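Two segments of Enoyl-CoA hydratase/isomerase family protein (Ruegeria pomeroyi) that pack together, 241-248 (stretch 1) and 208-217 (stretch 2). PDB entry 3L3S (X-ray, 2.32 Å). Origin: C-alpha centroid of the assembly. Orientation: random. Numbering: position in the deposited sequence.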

# COMPACT_ATOMS: atom_id res chain seq x y z
N GLU B 241 -3.27 -15.96 -23.35
CA GLU B 241 -2.65 -17.28 -23.20
C GLU B 241 -3.42 -18.19 -22.22
O GLU B 241 -3.50 -19.39 -22.46
CB GLU B 241 -1.20 -17.09 -22.75
CG GLU B 241 -0.37 -18.36 -22.61
CD GLU B 241 0.52 -18.32 -21.37
OE1 GLU B 241 1.71 -17.97 -21.51
OE2 GLU B 241 0.01 -18.62 -20.26
N HIS B 242 -4.03 -17.61 -21.18
CA HIS B 242 -4.81 -18.36 -20.17
C HIS B 242 -6.08 -18.92 -20.80
O HIS B 242 -6.53 -20.02 -20.45
CB HIS B 242 -5.25 -17.47 -19.00
CG HIS B 242 -4.13 -16.92 -18.18
ND1 HIS B 242 -2.87 -17.48 -18.14
CD2 HIS B 242 -4.08 -15.84 -17.36
CE1 HIS B 242 -2.09 -16.77 -17.35
NE2 HIS B 242 -2.80 -15.77 -16.86
N PHE B 243 -6.67 -18.12 -21.69
CA PHE B 243 -7.89 -18.50 -22.39
C PHE B 243 -7.63 -19.43 -23.57
O PHE B 243 -8.55 -20.01 -24.12
CB PHE B 243 -8.69 -17.26 -22.78
CG PHE B 243 -9.61 -16.76 -21.69
CD1 PHE B 243 -11.00 -16.96 -21.78
CD2 PHE B 243 -9.09 -16.13 -20.53
CE1 PHE B 243 -11.87 -16.55 -20.72
CE2 PHE B 243 -9.93 -15.72 -19.47
CZ PHE B 243 -11.33 -15.92 -19.57
N MSE B 244 -6.36 -19.59 -23.94
CA MSE B 244 -5.97 -20.47 -25.04
C MSE B 244 -5.41 -21.79 -24.53
O MSE B 244 -5.18 -22.72 -25.32
CB MSE B 244 -4.99 -19.76 -25.98
CG MSE B 244 -5.57 -18.52 -26.66
SE MSE B 244 -7.14 -18.94 -27.72
CE MSE B 244 -8.58 -18.21 -26.70
N ASP B 245 -5.24 -21.88 -23.21
CA ASP B 245 -4.71 -23.06 -22.52
C ASP B 245 -5.68 -24.24 -22.67
O ASP B 245 -6.89 -24.07 -22.53
CB ASP B 245 -4.51 -22.73 -21.03
CG ASP B 245 -3.55 -23.69 -20.33
OD1 ASP B 245 -3.99 -24.78 -19.93
OD2 ASP B 245 -2.37 -23.33 -20.18
N PRO B 246 -5.15 -25.45 -23.01
CA PRO B 246 -6.02 -26.64 -23.16
C PRO B 246 -6.67 -27.12 -21.86
O PRO B 246 -7.71 -27.78 -21.89
CB PRO B 246 -5.06 -27.68 -23.74
CG PRO B 246 -3.70 -27.25 -23.24
CD PRO B 246 -3.77 -25.76 -23.44
N GLY B 247 -6.10 -26.71 -20.72
CA GLY B 247 -6.62 -27.10 -19.42
C GLY B 247 -7.70 -26.19 -18.84
O GLY B 247 -8.07 -26.36 -17.68
N ARG B 248 -8.20 -25.24 -19.63
CA ARG B 248 -9.25 -24.30 -19.20
C ARG B 248 -10.65 -24.96 -19.15
O ARG B 248 -11.50 -24.51 -18.34
CB ARG B 248 -9.28 -23.06 -20.11
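Stretch 2 (208-217) RNQAPLRRGL

The strongest link between the stretches joins Asn209, in the loop just before the helix of stretch 2, to Asp245: Asn209 ND2 donates to Asp245 OD1 at 2.8 Å in a nearly linear hydrogen bond (174°). The same carboxylate oxygen also accepts a hydrogen bond from within its own stretch, from Gly247 N to Asp245 OD1 at 3.0 Å, so the aspartate both braces the type I turn Asp245–Arg248 and anchors the neighbouring stretch. Farther along the contact, Glu241 and Arg215 form a salt bridge whose hydrogen bond, from Arg215 NE to Glu241 OE1 at 3.3 Å, is weak (132°); the carboxylate meets the guanidinium at its edge.

Between these polar ends lies His242. His242 CA is 5.5 Å from Pro212 CA, and its ring lies against the stretch 2 helix, with His242 CE1 3.4 Å from Pro212 O, His242 ND1 3.6 Å from Pro212 CB and His242 CE1 4.1 Å from Arg215 CB, the last at the ring edge. Stretch 1 enters as the last part of a helix, with Glu241 and His242 helical, and passes into the turn as the chains run in opposite senses: Glu241, His242 and Gly247 face Arg215, Pro212 and Asn209 in turn. Asp245 OD2 packs on Pro212 CG (3.6 Å) and Ala211 CB (3.7 Å). At Gly247 the approach is tight, since a CB there would fall 2.6 Å from Asn209 OD1.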

# COMPACT_ATOMS: atom_id res chain seq x y z
N ARG B 208 -5.15 -27.38 -9.32
CA ARG B 208 -5.63 -26.58 -10.47
C ARG B 208 -4.69 -26.68 -11.66
O ARG B 208 -3.59 -27.22 -11.55
CB ARG B 208 -5.82 -25.09 -10.12
CG ARG B 208 -5.68 -24.74 -8.68
CD ARG B 208 -6.81 -23.93 -8.11
NE ARG B 208 -8.12 -24.54 -8.34
CZ ARG B 208 -9.18 -24.37 -7.55
NH1 ARG B 208 -9.11 -23.61 -6.46
NH2 ARG B 208 -10.32 -24.97 -7.86
N ASN B 209 -5.15 -26.14 -12.79
CA ASN B 209 -4.38 -26.09 -14.05
C ASN B 209 -3.14 -25.23 -13.79
O ASN B 209 -3.22 -24.02 -13.58
CB ASN B 209 -5.28 -25.52 -15.15
CG ASN B 209 -4.64 -25.56 -16.52
OD1 ASN B 209 -3.71 -26.32 -16.77
ND2 ASN B 209 -5.13 -24.73 -17.41
N GLN B 210 -2.01 -25.91 -13.71
CA GLN B 210 -0.72 -25.31 -13.38
C GLN B 210 -0.08 -24.23 -14.26
O GLN B 210 0.38 -23.22 -13.72
CB GLN B 210 0.30 -26.42 -13.08
CG GLN B 210 -0.09 -27.34 -11.91
CD GLN B 210 -0.27 -26.59 -10.59
OE1 GLN B 210 0.69 -26.12 -10.00
NE2 GLN B 210 -1.51 -26.49 -10.14
N ALA B 211 -0.07 -24.41 -15.58
CA ALA B 211 0.55 -23.42 -16.47
C ALA B 211 0.02 -21.97 -16.33
O ALA B 211 0.83 -21.05 -16.28
CB ALA B 211 0.57 -23.91 -17.94
N PRO B 212 -1.33 -21.77 -16.22
CA PRO B 212 -1.82 -20.39 -16.07
C PRO B 212 -1.56 -19.83 -14.67
O PRO B 212 -1.51 -18.61 -14.49
CB PRO B 212 -3.33 -20.55 -16.28
CG PRO B 212 -3.44 -21.65 -17.19
CD PRO B 212 -2.46 -22.63 -16.60
N LEU B 213 -1.40 -20.73 -13.69
CA LEU B 213 -1.15 -20.38 -12.29
C LEU B 213 0.24 -19.77 -12.14
O LEU B 213 0.39 -18.72 -11.52
CB LEU B 213 -1.23 -21.64 -11.41
CG LEU B 213 -1.58 -21.70 -9.91
CD1 LEU B 213 -1.02 -22.99 -9.37
CD2 LEU B 213 -1.04 -20.54 -9.10
N ARG B 214 1.25 -20.46 -12.68
CA ARG B 214 2.64 -20.02 -12.60
C ARG B 214 2.90 -18.78 -13.43
O ARG B 214 3.54 -17.84 -12.95
CB ARG B 214 3.59 -21.14 -13.00
CG ARG B 214 3.58 -22.23 -11.97
CD ARG B 214 4.13 -23.51 -12.50
NE ARG B 214 3.63 -24.61 -11.68
CZ ARG B 214 3.98 -25.88 -11.84
NH1 ARG B 214 4.84 -26.24 -12.79
NH2 ARG B 214 3.44 -26.80 -11.05
N ARG B 215 2.32 -18.75 -14.63
CA ARG B 215 2.44 -17.62 -15.54
C ARG B 215 1.70 -16.43 -14.92
O ARG B 215 2.19 -15.31 -14.94
CB ARG B 215 1.83 -17.99 -16.90
CG ARG B 215 2.18 -17.07 -18.05
CD ARG B 215 3.52 -17.38 -18.68
NE ARG B 215 3.88 -16.36 -19.66
CZ ARG B 215 4.76 -15.38 -19.45
NH1 ARG B 215 5.39 -15.28 -18.29
NH2 ARG B 215 4.98 -14.48 -20.40
N GLY B 216 0.58 -16.72 -14.26
CA GLY B 216 -0.23 -15.70 -13.61
C GLY B 216 0.41 -15.06 -12.39
O GLY B 216 0.30 -13.85 -12.19
N LEU B 217 1.09 -15.88 -11.59
CA LEU B 217 1.78 -15.42 -10.39
C LEU B 217 3.01 -14.61 -10.78
O LEU B 217 3.27 -13.56 -10.19
CB LEU B 217 2.24 -16.60 -9.52
CG LEU B 217 1.98 -16.57 -8.00
CD1 LEU B 217 2.77 -17.69 -7.38
CD2 LEU B 217 2.36 -15.25 -7.30